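Local coordinates for sugar fermentation stimulation protein homolog (Pyrococcus furiosus, PDB 4DA2), which probably binds DNA and combines an OB-fold domain with a nuclease-like PD-(D/E)xK domain that carries two calcium ions in this structure, at residues R18-G24 against L36-R42. The protein carries 1 engineered substitution. Numbering follows the deposited sequence.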
loop_
_atom_site.group_PDB
_atom_site.type_symbol
_atom_site.label_atom_id
_atom_site.label_comp_id
_atom_site.label_asym_id
_atom_site.label_seq_id
_atom_site.Cartn_x
_atom_site.Cartn_y
_atom_site.Cartn_z
ATOM N N ARG A 18 -16.660 -11.686 -0.146
ATOM C CA ARG A 18 -15.316 -12.131 -0.400
ATOM C C ARG A 18 -15.328 -13.651 -0.510
ATOM O O ARG A 18 -15.850 -14.337 0.363
ATOM C CB ARG A 18 -14.358 -11.625 0.696
ATOM C CG ARG A 18 -12.908 -11.676 0.269
ATOM C CD ARG A 18 -12.007 -10.891 1.203
ATOM N NE ARG A 18 -10.637 -10.853 0.689
ATOM C CZ ARG A 18 -9.614 -10.261 1.304
ATOM N NH1 ARG A 18 -9.804 -9.641 2.460
ATOM N NH2 ARG A 18 -8.399 -10.280 0.762
ATOM N N VAL A 19 -14.774 -14.173 -1.597
ATOM C CA VAL A 19 -14.760 -15.620 -1.847
ATOM C C VAL A 19 -13.570 -16.260 -1.144
ATOM O O VAL A 19 -13.711 -17.270 -0.448
ATOM C CB VAL A 19 -14.727 -15.926 -3.367
ATOM C CG1 VAL A 19 -14.593 -17.426 -3.646
ATOM C CG2 VAL A 19 -15.990 -15.353 -4.055
ATOM N N ASN A 20 -12.395 -15.674 -1.356
ATOM C CA ASN A 20 -11.198 -16.015 -0.598
ATOM C C ASN A 20 -10.294 -14.790 -0.545
ATOM O O ASN A 20 -10.723 -13.677 -0.881
ATOM C CB ASN A 20 -10.475 -17.221 -1.209
ATOM C CG ASN A 20 -10.205 -17.064 -2.701
ATOM O OD1 ASN A 20 -9.711 -16.032 -3.173
ATOM N ND2 ASN A 20 -10.501 -18.117 -3.453
ATOM N N ARG A 21 -9.042 -14.982 -0.160
ATOM C CA ARG A 21 -8.139 -13.840 -0.020
ATOM C C ARG A 21 -7.758 -13.163 -1.351
ATOM O O ARG A 21 -7.345 -12.001 -1.355
ATOM C CB ARG A 21 -6.914 -14.208 0.832
ATOM C CG ARG A 21 -5.943 -15.191 0.217
ATOM C CD ARG A 21 -4.979 -15.687 1.288
ATOM N NE ARG A 21 -3.917 -16.545 0.775
ATOM C CZ ARG A 21 -4.064 -17.831 0.459
ATOM N NH1 ARG A 21 -5.245 -18.424 0.581
ATOM N NH2 ARG A 21 -3.027 -18.523 0.003
ATOM N N PHE A 22 -7.955 -13.861 -2.473
ATOM C CA PHE A 22 -7.592 -13.355 -3.797
ATOM C C PHE A 22 -8.765 -12.850 -4.636
ATOM O O PHE A 22 -8.560 -12.130 -5.617
ATOM C CB PHE A 22 -6.899 -14.449 -4.636
ATOM C CG PHE A 22 -5.703 -15.035 -3.982
ATOM C CD1 PHE A 22 -4.536 -14.295 -3.865
ATOM C CD2 PHE A 22 -5.755 -16.314 -3.437
ATOM C CE1 PHE A 22 -3.412 -14.829 -3.241
ATOM C CE2 PHE A 22 -4.639 -16.855 -2.814
ATOM C CZ PHE A 22 -3.466 -16.105 -2.717
ATOM N N VAL A 23 -9.981 -13.240 -4.278
ATOM C CA VAL A 23 -11.139 -12.986 -5.143
ATOM C C VAL A 23 -12.387 -12.536 -4.394
ATOM O O VAL A 23 -12.705 -13.044 -3.317
ATOM C CB VAL A 23 -11.443 -14.232 -6.025
ATOM C CG1 VAL A 23 -12.842 -14.155 -6.638
ATOM C CG2 VAL A 23 -10.376 -14.379 -7.113
ATOM N N GLY A 24 -13.107 -11.584 -4.986
ATOM C CA GLY A 24 -14.409 -11.165 -4.452
ATOM C C GLY A 24 -15.473 -11.207 -5.527
ATOM O O GLY A 24 -15.154 -11.231 -6.719
ATOM N N LEU A 36 -10.706 -9.472 -8.892
ATOM C CA LEU A 36 -9.463 -9.770 -8.217
ATOM C C LEU A 36 -9.252 -8.841 -7.022
ATOM O O LEU A 36 -9.521 -7.657 -7.095
ATOM C CB LEU A 36 -8.303 -9.566 -9.192
ATOM C CG LEU A 36 -7.054 -10.385 -8.915
ATOM C CD1 LEU A 36 -7.329 -11.863 -9.177
ATOM C CD2 LEU A 36 -5.883 -9.895 -9.777
ATOM N N ILE A 37 -8.760 -9.402 -5.926
ATOM C CA ILE A 37 -8.376 -8.621 -4.760
ATOM C C ILE A 37 -6.863 -8.841 -4.566
ATOM O O ILE A 37 -6.393 -9.979 -4.412
ATOM C CB ILE A 37 -9.165 -9.072 -3.488
ATOM C CG1 ILE A 37 -10.653 -8.721 -3.596
ATOM C CG2 ILE A 37 -8.518 -8.471 -2.202
ATOM C CD1 ILE A 37 -11.548 -9.493 -2.604
ATOM N N THR A 38 -6.086 -7.758 -4.600
ATOM C CA THR A 38 -4.660 -7.877 -4.369
ATOM C C THR A 38 -4.374 -7.117 -3.070
ATOM O O THR A 38 -3.918 -5.973 -3.067
ATOM C CB THR A 38 -3.846 -7.311 -5.567
ATOM O OG1 THR A 38 -4.344 -7.903 -6.776
ATOM C CG2 THR A 38 -2.357 -7.619 -5.443
ATOM N N ASN A 39 -4.713 -7.749 -1.963
ATOM C CA ASN A 39 -4.422 -7.234 -0.622
ATOM C C ASN A 39 -4.700 -8.392 0.349
ATOM O O ASN A 39 -5.821 -8.909 0.399
ATOM C CB ASN A 39 -5.276 -5.997 -0.302
ATOM C CG ASN A 39 -4.798 -5.219 0.942
ATOM O OD1 ASN A 39 -4.509 -5.810 1.982
ATOM N ND2 ASN A 39 -4.750 -3.877 0.832
ATOM N N THR A 40 -3.670 -8.792 1.096
ATOM C CA THR A 40 -3.743 -9.996 1.928
ATOM C C THR A 40 -4.333 -9.678 3.290
ATOM O O THR A 40 -4.545 -10.579 4.108
ATOM C CB THR A 40 -2.364 -10.678 2.105
ATOM O OG1 THR A 40 -1.404 -9.710 2.565
ATOM C CG2 THR A 40 -1.894 -11.300 0.795
ATOM N N GLY A 41 -4.598 -8.393 3.524
ATOM C CA GLY A 41 -5.288 -7.947 4.739
ATOM C C GLY A 41 -6.729 -8.432 4.853
ATOM O O GLY A 41 -7.333 -8.889 3.873
ATOM N N ARG A 42 -7.294 -8.334 6.054
ATOM C CA ARG A 42 -8.682 -8.747 6.245
ATOM C C ARG A 42 -9.622 -7.755 5.596
ATOM O O ARG A 42 -10.667 -8.147 5.080
ATOM C CB ARG A 42 -9.046 -8.919 7.728
ATOM C CG ARG A 42 -8.116 -9.856 8.444
ATOM C CD ARG A 42 -8.748 -10.564 9.616
ATOM N NE ARG A 42 -7.743 -11.434 10.213
ATOM C CZ ARG A 42 -7.981 -12.403 11.087
ATOM N NH1 ARG A 42 -9.217 -12.666 11.499
ATOM N NH2 ARG A 42 -6.964 -13.118 11.545
HETATM O O HOH W 1 -5.011 -10.618 -2.340
#
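Arg18 NH1 donates to Gly41 O at 2.9 Å, a nearly straight bond (162°) that lies in the carbonyl plane and close to the plane of the guanidinium. NH2 serves both loops: it gives a good bond to Arg21 O, whose carbonyl belongs to the arginine's own hairpin turn, and a weak, bent one to Asn39 O. NE adds another weak bond, to Asn20 O. The chain is extended from CG to NE, with CG anti to the backbone N (chi1 -162°), which carries the guanidinium past Ile37 to the carbonyls at its edge. With an alanine in place of Arg18, the carbonyls of Gly41, Asn39 and Arg21 would probably lose the guanidinium donors they share, and a gap would open beside Ile37.

A water bridges the two segments, donating to Ile37 O at 2.6 Å and to Arg21 O and accepting from Asn39 N. Phe22 O accepts from Ile37 N at 2.8 Å. Ile37 CD1 packs against the backbone at Gly24 N (3.5 Å), while CG2 lies near Arg18 NH2.

Each loop also holds itself with an Asx turn: Asn20 OD1 accepts from Phe22 N, and Asn39 OD1 from Gly41 N at 3.0 Å. Asn39 ND2 is satisfied by Ile79 O, beside helix 81-93.

Val23 and Leu36 form an antiparallel, non-hydrogen-bonded pair where strand 23-28 begins and strand 31-36 ends. The arrangement is a β-hairpin turn of the OB domain, pinned through an arginine and a water to the irregular loop that leaves the neighbouring strand.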